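PDB 5XSW: chitinase from Thermococcus chitonophagus, which probably hydrolyses internal glycosidic bonds of chitin, and likely binds the polysaccharide. Local coordinates for residues Ile110-Ile115 / Glu303-Tyr308; Glu328-Asp333 / Glu360-Glu365; Pro203-Ala208 / Asn380-Met385; Tyr404-Val409 / Thr455-Ala460. All blocks are in the same frame, centred on the assembly; numbering follows the deposited sequence.

Contacts 1 to 4 tie together the helical part of the chain, which carries the bound glycan. Contacts 1 and 2 have centres about 17 Å apart and touch: Arg304 NE forms a 2.8 Å salt bridge with Glu328 OE2. Contact 2 is nested in the loop closed by contact 3, and the two touch, Thr329 CG2 of contact 2 at 3.5 Å from Phe205 CE1 of contact 3. Both lie near bound sugars: the side chain of Ile381 is about 10 Å from one and that of Trp363 about 13 Å from one, while Asp333 hydrogen-bonds the pocket residue His374. Contact 4, centred about 34 Å from contact 2, lies across the chain's centre from it.

Contact 1. Residues Ile110-Ile115 / Glu303-Tyr308; sequences IIYPTI and ERELLY
Ile110 rests on the ring of Tyr308 where the loop that follows the N-terminal beta-rich region meets helix 288-311 of the helical domain. This is the tight part. Ile110 CA makes a CH-pi contact over the ring face, 3.7 Å from its centroid, and CG1, set anti to the backbone N (chi1 -175°), packs 3.5 Å from Tyr308 CE2. The flat ring lets CA, CG1 and CD1 lie against it together. Tyr308 turns the CE2 edge of its ring onto one face of the Arg304 guanidinium. Arg304, extended from CG to NE, grips Ile111 O end-on: NH2 lies in the carbonyl plane on a lone pair at 2.8 Å, and NH1 reaches the same oxygen at 3.1 Å, tilted 30° out of that plane. Its NE pairs with Glu328, joining the loop to a third segment. The Tyr308 hydroxyl bonds chiefly to Asn316 and takes a weak bond from Ile111 N. The looser side is that of Tyr112, partly exposed, with glycerol nearby. There a water donates to Tyr112 OH and accepts from Arg304 NH1. Glu305 OE1 is paired with Arg106, and Tyr112 OH donates to Glu305 OE2 at 2.6 Å from above the carboxylate plane.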
# COMPACT_ATOMS: atom_id res chain seq x y z
N ILE A 110 15.98 -11.01 -15.62
CA ILE A 110 15.92 -9.57 -15.48
C ILE A 110 17.28 -8.98 -15.71
O ILE A 110 18.32 -9.52 -15.21
CB ILE A 110 15.36 -9.17 -14.07
CG1 ILE A 110 15.21 -7.65 -14.00
CG2 ILE A 110 16.24 -9.70 -12.93
CD1 ILE A 110 14.13 -7.25 -12.85
N ILE A 111 17.32 -7.91 -16.49
CA ILE A 111 18.58 -7.25 -16.82
C ILE A 111 18.94 -6.12 -15.86
O ILE A 111 18.18 -5.13 -15.76
CB ILE A 111 18.58 -6.69 -18.24
CG1 ILE A 111 18.38 -7.82 -19.29
CG2 ILE A 111 19.91 -5.83 -18.50
CD1 ILE A 111 18.00 -7.24 -20.67
N TYR A 112 20.06 -6.25 -15.14
CA TYR A 112 20.56 -5.16 -14.31
C TYR A 112 21.97 -4.81 -14.83
O TYR A 112 22.91 -5.48 -14.49
CB TYR A 112 20.64 -5.55 -12.83
CG TYR A 112 19.27 -5.45 -12.16
CD1 TYR A 112 18.64 -4.20 -12.04
CD2 TYR A 112 18.60 -6.58 -11.70
CE1 TYR A 112 17.32 -4.08 -11.45
CE2 TYR A 112 17.31 -6.49 -11.11
CZ TYR A 112 16.71 -5.21 -10.99
OH TYR A 112 15.45 -5.11 -10.41
N PRO A 113 22.08 -3.74 -15.58
CA PRO A 113 23.36 -3.50 -16.25
C PRO A 113 24.50 -3.20 -15.27
O PRO A 113 24.30 -2.70 -14.17
CB PRO A 113 23.08 -2.27 -17.11
CG PRO A 113 21.53 -2.07 -17.09
CD PRO A 113 21.05 -2.72 -15.86
N THR A 114 25.72 -3.52 -15.68
CA THR A 114 26.91 -3.11 -14.95
C THR A 114 27.32 -1.70 -15.38
O THR A 114 27.54 -1.41 -16.55
CB THR A 114 28.08 -4.10 -15.20
OG1 THR A 114 27.70 -5.32 -14.63
CG2 THR A 114 29.38 -3.62 -14.48
N ILE A 115 27.37 -0.79 -14.43
CA ILE A 115 27.72 0.58 -14.78
C ILE A 115 29.28 0.66 -14.89
O ILE A 115 29.81 1.23 -15.84
CB ILE A 115 27.26 1.60 -13.70
CG1 ILE A 115 25.76 1.43 -13.34
CG2 ILE A 115 27.66 3.04 -14.12
CD1 ILE A 115 24.86 1.54 -14.56
N GLU A 303 7.86 -2.13 -10.02
CA GLU A 303 7.04 -2.29 -11.21
C GLU A 303 7.74 -3.19 -12.22
O GLU A 303 7.14 -4.11 -12.75
CB GLU A 303 6.79 -0.93 -11.86
CG GLU A 303 6.14 0.12 -10.98
CD GLU A 303 6.08 1.46 -11.67
OE1 GLU A 303 5.84 1.48 -12.89
OE2 GLU A 303 6.27 2.48 -11.01
N ARG A 304 9.02 -2.93 -12.44
CA ARG A 304 9.81 -3.68 -13.40
C ARG A 304 9.93 -5.14 -13.00
O ARG A 304 9.75 -6.01 -13.82
CB ARG A 304 11.19 -3.06 -13.55
CG ARG A 304 12.00 -3.59 -14.73
CD ARG A 304 13.06 -2.59 -15.14
NE ARG A 304 13.94 -3.07 -16.19
CZ ARG A 304 15.09 -3.71 -15.97
NH1 ARG A 304 15.48 -3.97 -14.74
NH2 ARG A 304 15.83 -4.09 -16.99
N GLU A 305 10.20 -5.37 -11.72
CA GLU A 305 10.28 -6.71 -11.16
C GLU A 305 8.96 -7.45 -11.28
O GLU A 305 8.93 -8.68 -11.55
CB GLU A 305 10.73 -6.72 -9.68
CG GLU A 305 12.25 -6.29 -9.43
CD GLU A 305 13.26 -7.47 -9.48
OE1 GLU A 305 12.80 -8.61 -9.69
OE2 GLU A 305 14.49 -7.25 -9.22
N LEU A 306 7.85 -6.74 -11.08
CA LEU A 306 6.53 -7.38 -11.16
C LEU A 306 6.26 -7.83 -12.63
O LEU A 306 5.72 -8.93 -12.88
CB LEU A 306 5.41 -6.41 -10.72
CG LEU A 306 3.99 -6.92 -10.85
CD1 LEU A 306 3.72 -8.10 -9.94
CD2 LEU A 306 3.05 -5.73 -10.51
N LEU A 307 6.54 -6.94 -13.57
CA LEU A 307 6.35 -7.26 -14.99
C LEU A 307 7.18 -8.52 -15.33
O LEU A 307 6.67 -9.49 -15.90
CB LEU A 307 6.73 -6.09 -15.86
CG LEU A 307 5.63 -4.99 -15.86
CD1 LEU A 307 6.08 -3.66 -16.40
CD2 LEU A 307 4.31 -5.42 -16.57
N TYR A 308 8.45 -8.48 -15.00
CA TYR A 308 9.32 -9.63 -15.26
C TYR A 308 8.81 -10.89 -14.62
O TYR A 308 8.88 -11.97 -15.25
CB TYR A 308 10.74 -9.38 -14.76
CG TYR A 308 11.71 -8.74 -15.78
CD1 TYR A 308 12.36 -9.55 -16.75
CD2 TYR A 308 12.04 -7.41 -15.70
CE1 TYR A 308 13.29 -8.99 -17.64
CE2 TYR A 308 13.00 -6.82 -16.57
CZ TYR A 308 13.63 -7.68 -17.56
OH TYR A 308 14.56 -7.15 -18.41
O HOH W 1 14.37 -3.16 -12.19

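Contact 2. Residues Glu328-Asp333 / Glu360-Glu365; sequences ETEIID and EVLWKE
Trp363 holds CG between its backbone N and carbonyl carbon (chi1 69°), the crowded position, and Glu330 holds CG anti to its carbonyl carbon (chi1 -70°), its chain extended beyond. The carboxylate lies at the edge of the indole, CD in the ring plane and the two planes nearly perpendicular, with OE1 3.5 Å from Trp363 CD1. The same oxygen accepts a weak hydrogen bond from Trp363 N, 2.9 Å long but bent, with an angle of 126° at the hydrogen. It also lies 3.3 Å from Leu362 CB. This is the start of the short helix 362-365, with Val361 at the N-cap position, where amide groups of the first turn lack acceptors from a preceding turn; glutamate suits the place because its long arm carries an acceptor across from helix 327-338. Asp324 likewise accepts from Leu362 N. Since Glu330 OE2 and Asp324 OD2 come close, one acid may well be protonated. Beside the polar pair, Ile331 CG1 touches Leu362 CD2 at 3.6 Å, the side chains crossing at a slant. The indole has Lys364 CG over one face and touches Pro376 at the start of helix 374-386.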
# COMPACT_ATOMS: atom_id res chain seq x y z
N GLU A 328 9.82 1.03 -22.70
CA GLU A 328 9.94 0.55 -21.35
C GLU A 328 9.73 1.72 -20.33
O GLU A 328 8.99 1.61 -19.32
CB GLU A 328 11.29 -0.11 -21.11
CG GLU A 328 11.46 -0.53 -19.63
CD GLU A 328 12.75 -1.27 -19.33
OE1 GLU A 328 13.81 -0.86 -19.88
OE2 GLU A 328 12.72 -2.21 -18.52
N THR A 329 10.42 2.81 -20.60
CA THR A 329 10.38 4.00 -19.72
C THR A 329 8.95 4.56 -19.66
O THR A 329 8.48 4.99 -18.61
CB THR A 329 11.40 5.08 -20.20
OG1 THR A 329 12.73 4.52 -20.09
CG2 THR A 329 11.30 6.33 -19.29
N GLU A 330 8.26 4.60 -20.79
CA GLU A 330 6.87 5.04 -20.81
C GLU A 330 5.95 4.14 -19.92
O GLU A 330 5.12 4.66 -19.17
CB GLU A 330 6.32 5.02 -22.27
CG GLU A 330 6.98 6.14 -23.11
CD GLU A 330 6.74 5.91 -24.59
OE1 GLU A 330 5.63 5.48 -24.94
OE2 GLU A 330 7.65 6.14 -25.38
N ILE A 331 6.10 2.83 -20.04
CA ILE A 331 5.31 1.85 -19.28
C ILE A 331 5.59 2.02 -17.79
O ILE A 331 4.68 2.10 -16.94
CB ILE A 331 5.65 0.44 -19.70
CG1 ILE A 331 5.14 0.19 -21.13
CG2 ILE A 331 5.00 -0.60 -18.75
CD1 ILE A 331 5.59 -1.13 -21.75
N ILE A 332 6.86 2.08 -17.45
CA ILE A 332 7.24 2.20 -16.05
C ILE A 332 6.76 3.57 -15.47
O ILE A 332 6.23 3.60 -14.36
CB ILE A 332 8.78 2.07 -15.84
CG1 ILE A 332 9.30 0.65 -16.13
CG2 ILE A 332 9.22 2.43 -14.40
CD1 ILE A 332 8.53 -0.49 -15.44
N ASP A 333 6.94 4.67 -16.20
CA ASP A 333 6.44 5.96 -15.71
C ASP A 333 4.90 5.96 -15.61
O ASP A 333 4.32 6.49 -14.68
CB ASP A 333 6.85 7.09 -16.62
CG ASP A 333 6.43 8.41 -16.06
OD1 ASP A 333 7.03 8.80 -15.04
OD2 ASP A 333 5.44 9.04 -16.54
N GLU A 360 4.95 3.52 -32.95
CA GLU A 360 6.10 4.40 -33.01
C GLU A 360 6.22 5.22 -31.73
O GLU A 360 7.32 5.50 -31.29
CB GLU A 360 5.99 5.35 -34.20
CG GLU A 360 6.15 4.64 -35.55
CD GLU A 360 6.41 5.61 -36.70
OE1 GLU A 360 6.53 6.83 -36.44
OE2 GLU A 360 6.48 5.14 -37.87
N VAL A 361 5.08 5.63 -31.17
CA VAL A 361 5.03 6.26 -29.83
C VAL A 361 4.00 5.46 -29.04
O VAL A 361 2.80 5.68 -29.18
CB VAL A 361 4.64 7.70 -29.91
CG1 VAL A 361 4.79 8.40 -28.55
CG2 VAL A 361 5.50 8.41 -30.98
N LEU A 362 4.48 4.55 -28.20
CA LEU A 362 3.61 3.67 -27.42
C LEU A 362 2.54 4.46 -26.62
O LEU A 362 1.36 4.13 -26.68
CB LEU A 362 4.46 2.79 -26.50
CG LEU A 362 3.69 1.73 -25.72
CD1 LEU A 362 3.24 0.54 -26.64
CD2 LEU A 362 4.53 1.23 -24.56
N TRP A 363 2.93 5.55 -25.95
CA TRP A 363 1.99 6.15 -25.02
C TRP A 363 0.82 6.79 -25.76
O TRP A 363 -0.26 6.88 -25.22
CB TRP A 363 2.66 7.17 -24.09
CG TRP A 363 3.14 8.43 -24.70
CD1 TRP A 363 4.42 8.71 -25.17
CD2 TRP A 363 2.39 9.63 -24.84
NE1 TRP A 363 4.46 10.00 -25.66
CE2 TRP A 363 3.24 10.60 -25.43
CE3 TRP A 363 1.07 9.99 -24.55
CZ2 TRP A 363 2.81 11.87 -25.73
CZ3 TRP A 363 0.66 11.28 -24.83
CH2 TRP A 363 1.52 12.20 -25.41
N LYS A 364 1.04 7.23 -26.99
CA LYS A 364 -0.05 7.83 -27.77
C LYS A 364 -1.00 6.78 -28.31
O LYS A 364 -2.21 6.99 -28.36
CB LYS A 364 0.51 8.67 -28.91
CG LYS A 364 1.12 9.98 -28.42
CD LYS A 364 1.52 10.81 -29.64
CE LYS A 364 2.43 11.97 -29.24
NZ LYS A 364 2.92 12.73 -30.44
N GLU A 365 -0.46 5.64 -28.68
CA GLU A 365 -1.31 4.57 -29.19
C GLU A 365 -2.18 3.96 -28.10
O GLU A 365 -3.25 3.48 -28.40
CB GLU A 365 -0.45 3.49 -29.80
CG GLU A 365 -0.07 3.80 -31.19
CD GLU A 365 -0.48 2.67 -32.09
OE1 GLU A 365 -1.65 2.22 -31.96
OE2 GLU A 365 0.37 2.23 -32.90

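Contact 3. Residues Pro203-Ala208 / Asn380-Met385; sequences PNFLMA and NITATM
Two helices that both carry pocket residues pack here: 203-214, whose end carries the glycan-lining Lys212, Glu213 and Asn214, and 374-386, which begins with His374. Their segments run at 137° to one another with axes 8.3 Å apart, a close approach that small side chains permit. Ala208 meets helix 374-386 with its single methyl: CB lies 3.3 Å from Thr382 OG1 and 3.7 Å from Ile381 CG2. Thr382 turns OG1 back to its own helix, bonding to Val378 O, so its hydroxyl sits among carbons without an unmet hydrogen-bonding need; its CG2 lies against the backbone of Phe205. The Phe205 ring touches Thr382 OG1 through CD1 and meets Phe151 edge-to-face. Toward the N-terminal end of helix 203-214, Met385 bends at its last torsion (chi3 81°), bringing CE to 3.4 Å from Asn204 OD1 and 3.5 Å from Met207 CB. A thin, flexible thioether chain suits this place between a polar and an apolar neighbour. Asn204 flanks it with CG 3.5 Å from Met385 CB, while ND2 bonds Asp386 and OD1 accepts from Gly165 N. An alanine here would probably leave Asp386 OD1 and Gly165 N without these partners and open a gap beside Met385 CE. Between the two segments no hydrogen bond forms: the polar groups are satisfied within a helix or by residues beyond the segments, which implies that the grip of helix on helix here is largely van der Waals and hydrophobic.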
# COMPACT_ATOMS: atom_id res chain seq x y z
N PRO A 203 19.93 8.71 -13.07
CA PRO A 203 19.64 9.88 -12.23
C PRO A 203 18.80 10.90 -12.96
O PRO A 203 17.99 11.57 -12.31
CB PRO A 203 21.06 10.48 -11.91
CG PRO A 203 22.01 9.32 -12.10
CD PRO A 203 21.38 8.45 -13.21
N ASN A 204 18.96 11.04 -14.29
CA ASN A 204 18.16 12.04 -14.99
C ASN A 204 16.64 11.66 -14.97
O ASN A 204 15.75 12.52 -15.00
CB ASN A 204 18.60 12.13 -16.45
CG ASN A 204 19.97 12.81 -16.60
OD1 ASN A 204 20.40 13.59 -15.74
ND2 ASN A 204 20.68 12.46 -17.68
N PHE A 205 16.36 10.37 -14.94
CA PHE A 205 14.95 9.93 -14.93
C PHE A 205 14.34 10.33 -13.54
O PHE A 205 13.24 10.86 -13.48
CB PHE A 205 14.84 8.43 -15.14
CG PHE A 205 13.41 7.94 -15.03
CD1 PHE A 205 12.56 8.10 -16.11
CD2 PHE A 205 12.91 7.42 -13.82
CE1 PHE A 205 11.20 7.72 -16.05
CE2 PHE A 205 11.54 7.04 -13.72
CZ PHE A 205 10.70 7.19 -14.85
N LEU A 206 15.05 10.04 -12.45
CA LEU A 206 14.52 10.43 -11.09
C LEU A 206 14.39 11.93 -10.98
O LEU A 206 13.45 12.45 -10.37
CB LEU A 206 15.42 9.91 -9.94
CG LEU A 206 15.34 8.38 -9.77
CD1 LEU A 206 16.23 7.85 -8.66
CD2 LEU A 206 13.86 7.92 -9.44
N MET A 207 15.29 12.66 -11.63
CA MET A 207 15.25 14.14 -11.64
C MET A 207 13.98 14.64 -12.35
O MET A 207 13.25 15.55 -11.88
CB MET A 207 16.50 14.72 -12.34
CG MET A 207 17.78 14.61 -11.50
SD MET A 207 17.93 15.92 -10.21
CE MET A 207 18.06 17.43 -11.18
N ALA A 208 13.73 14.03 -13.49
CA ALA A 208 12.60 14.38 -14.31
C ALA A 208 11.31 14.05 -13.55
O ALA A 208 10.34 14.81 -13.60
CB ALA A 208 12.62 13.55 -15.63
N ASN A 380 10.27 13.48 -21.97
CA ASN A 380 10.93 14.64 -22.60
C ASN A 380 12.05 15.22 -21.74
O ASN A 380 13.14 15.54 -22.23
CB ASN A 380 9.90 15.72 -22.92
CG ASN A 380 8.98 15.29 -24.09
OD1 ASN A 380 9.40 14.57 -25.03
ND2 ASN A 380 7.72 15.68 -24.02
N ILE A 381 11.80 15.37 -20.45
CA ILE A 381 12.85 15.95 -19.59
C ILE A 381 14.04 14.99 -19.44
O ILE A 381 15.21 15.43 -19.47
CB ILE A 381 12.27 16.36 -18.18
CG1 ILE A 381 11.30 17.53 -18.37
CG2 ILE A 381 13.39 16.77 -17.20
CD1 ILE A 381 10.60 18.01 -17.04
N THR A 382 13.77 13.70 -19.26
CA THR A 382 14.86 12.73 -19.17
C THR A 382 15.73 12.81 -20.45
O THR A 382 16.98 12.82 -20.36
CB THR A 382 14.31 11.28 -18.99
OG1 THR A 382 13.45 11.25 -17.85
CG2 THR A 382 15.42 10.22 -18.78
N ALA A 383 15.08 12.80 -21.62
CA ALA A 383 15.80 12.87 -22.91
C ALA A 383 16.63 14.17 -22.99
O ALA A 383 17.79 14.15 -23.36
CB ALA A 383 14.81 12.78 -24.10
N THR A 384 16.04 15.30 -22.64
CA THR A 384 16.76 16.60 -22.66
C THR A 384 17.96 16.63 -21.72
O THR A 384 19.02 17.12 -22.08
CB THR A 384 15.80 17.76 -22.33
OG1 THR A 384 14.70 17.68 -23.26
CG2 THR A 384 16.47 19.15 -22.46
N MET A 385 17.79 16.12 -20.50
CA MET A 385 18.90 16.03 -19.56
C MET A 385 20.00 15.11 -20.09
O MET A 385 21.19 15.41 -19.95
CB MET A 385 18.39 15.51 -18.20
CG MET A 385 17.51 16.55 -17.50
SD MET A 385 16.95 15.90 -15.93
CE MET A 385 18.41 16.23 -14.88

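Contact 4. Residues Tyr404-Val409 / Thr455-Ala460; sequences YFFTVV and TILRVA
Phe406 pushes the far end of its ring into a hollow on helix 449-461 bounded by Ile456, Leu457 and Ala460. The two helical segments are separated by 12.9 Å between axes and run at 45°, too far for backbones to touch, so long side chains bridge the distance, and phenylalanine suits this. The floor of the hollow is Ala460, whose small CB leaves room for the ring and lies 3.5 Å from Phe406 CE1. One wall is Ile456, where CG2 stands in the ring plane at the edge, 4.0 Å from CE2. Leu457 makes another, its CD2 being 4.2 Å from CZ. That same methyl is a bump of its own: it reaches Phe405 CE2 at 4.0 Å, so Leu457 touches both rings. The two rings are neighbours in turn, for Phe405 CD2 stands over the centre of the Phe406 ring, and Val409 CG2 lies over a face of Phe405. Phe405, with CG anti to its backbone N (chi1 179°), also touches Met190 and Leu194 of helix 186-199. Met428 and Val431 of helix 421-439 also border Phe406. An alanine in place of Phe406 would probably leave a gap facing Ala460 and Ile456 and remove the ring that Phe405 CD2 stands over. All the contacting groups are hydrocarbon, implying that cohesion comes from dispersion and the exclusion of water rather than from directed bonds.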
# COMPACT_ATOMS: atom_id res chain seq x y z
N TYR A 404 28.20 11.15 7.09
CA TYR A 404 26.78 11.43 7.34
C TYR A 404 25.91 10.55 6.41
O TYR A 404 24.98 9.83 6.83
CB TYR A 404 26.52 12.93 7.08
CG TYR A 404 25.04 13.24 7.05
CD1 TYR A 404 24.22 12.97 8.15
CD2 TYR A 404 24.46 13.77 5.91
CE1 TYR A 404 22.84 13.25 8.09
CE2 TYR A 404 23.12 14.05 5.86
CZ TYR A 404 22.32 13.79 6.94
OH TYR A 404 20.97 14.08 6.80
N PHE A 405 26.25 10.59 5.13
CA PHE A 405 25.54 9.77 4.14
C PHE A 405 25.46 8.31 4.56
O PHE A 405 24.36 7.74 4.63
CB PHE A 405 26.21 9.90 2.77
CG PHE A 405 25.52 9.06 1.72
CD1 PHE A 405 24.32 9.50 1.15
CD2 PHE A 405 26.04 7.82 1.35
CE1 PHE A 405 23.65 8.70 0.21
CE2 PHE A 405 25.36 7.03 0.40
CZ PHE A 405 24.18 7.49 -0.17
N PHE A 406 26.57 7.69 4.97
CA PHE A 406 26.49 6.28 5.32
C PHE A 406 25.82 5.99 6.67
O PHE A 406 25.22 4.95 6.81
CB PHE A 406 27.87 5.60 5.28
CG PHE A 406 28.35 5.36 3.89
CD1 PHE A 406 27.87 4.28 3.16
CD2 PHE A 406 29.24 6.23 3.27
CE1 PHE A 406 28.27 4.05 1.84
CE2 PHE A 406 29.65 5.99 1.93
CZ PHE A 406 29.15 4.91 1.22
N THR A 407 25.94 6.90 7.64
CA THR A 407 25.12 6.83 8.87
C THR A 407 23.62 6.77 8.56
O THR A 407 22.90 5.97 9.12
CB THR A 407 25.40 8.06 9.78
OG1 THR A 407 26.81 8.13 10.04
CG2 THR A 407 24.69 7.97 11.10
N VAL A 408 23.16 7.66 7.70
CA VAL A 408 21.73 7.64 7.33
C VAL A 408 21.40 6.33 6.62
O VAL A 408 20.38 5.63 6.92
CB VAL A 408 21.38 8.85 6.44
CG1 VAL A 408 19.88 8.71 5.97
CG2 VAL A 408 21.62 10.19 7.25
N VAL A 409 22.26 5.91 5.70
CA VAL A 409 21.97 4.63 5.03
C VAL A 409 21.84 3.51 6.07
O VAL A 409 20.94 2.67 6.03
CB VAL A 409 23.04 4.29 3.97
CG1 VAL A 409 22.81 2.86 3.45
CG2 VAL A 409 22.92 5.29 2.80
N THR A 455 32.88 5.63 -7.25
CA THR A 455 33.99 4.74 -6.78
C THR A 455 33.87 4.52 -5.26
O THR A 455 34.00 3.41 -4.75
CB THR A 455 35.35 5.33 -7.21
OG1 THR A 455 35.43 5.29 -8.65
CG2 THR A 455 36.51 4.45 -6.64
N ILE A 456 33.51 5.59 -4.53
CA ILE A 456 33.25 5.48 -3.09
C ILE A 456 32.12 4.49 -2.82
O ILE A 456 32.21 3.60 -1.94
CB ILE A 456 32.86 6.85 -2.47
CG1 ILE A 456 34.03 7.85 -2.51
CG2 ILE A 456 32.27 6.60 -1.04
CD1 ILE A 456 35.24 7.49 -1.53
N LEU A 457 31.03 4.63 -3.56
CA LEU A 457 29.92 3.65 -3.42
C LEU A 457 30.36 2.18 -3.68
O LEU A 457 29.97 1.25 -2.94
CB LEU A 457 28.77 4.00 -4.37
CG LEU A 457 27.95 5.27 -3.97
CD1 LEU A 457 26.82 5.58 -5.00
CD2 LEU A 457 27.36 5.11 -2.54
N ARG A 458 31.18 1.98 -4.70
CA ARG A 458 31.63 0.62 -5.06
C ARG A 458 32.52 0.05 -3.98
O ARG A 458 32.39 -1.13 -3.62
CB ARG A 458 32.39 0.67 -6.41
CG ARG A 458 31.41 0.82 -7.55
CD ARG A 458 32.00 0.98 -8.93
NE ARG A 458 30.93 1.38 -9.82
CZ ARG A 458 31.10 2.09 -10.92
NH1 ARG A 458 32.31 2.46 -11.30
NH2 ARG A 458 30.05 2.46 -11.63
N VAL A 459 33.38 0.90 -3.43
CA VAL A 459 34.18 0.46 -2.28
C VAL A 459 33.28 0.05 -1.16
O VAL A 459 33.45 -1.05 -0.60
CB VAL A 459 35.13 1.56 -1.83
CG1 VAL A 459 35.68 1.23 -0.45
CG2 VAL A 459 36.24 1.68 -2.87
N ALA A 460 32.30 0.88 -0.82
CA ALA A 460 31.37 0.47 0.24
C ALA A 460 30.67 -0.83 -0.11
O ALA A 460 30.52 -1.73 0.75
CB ALA A 460 30.30 1.59 0.51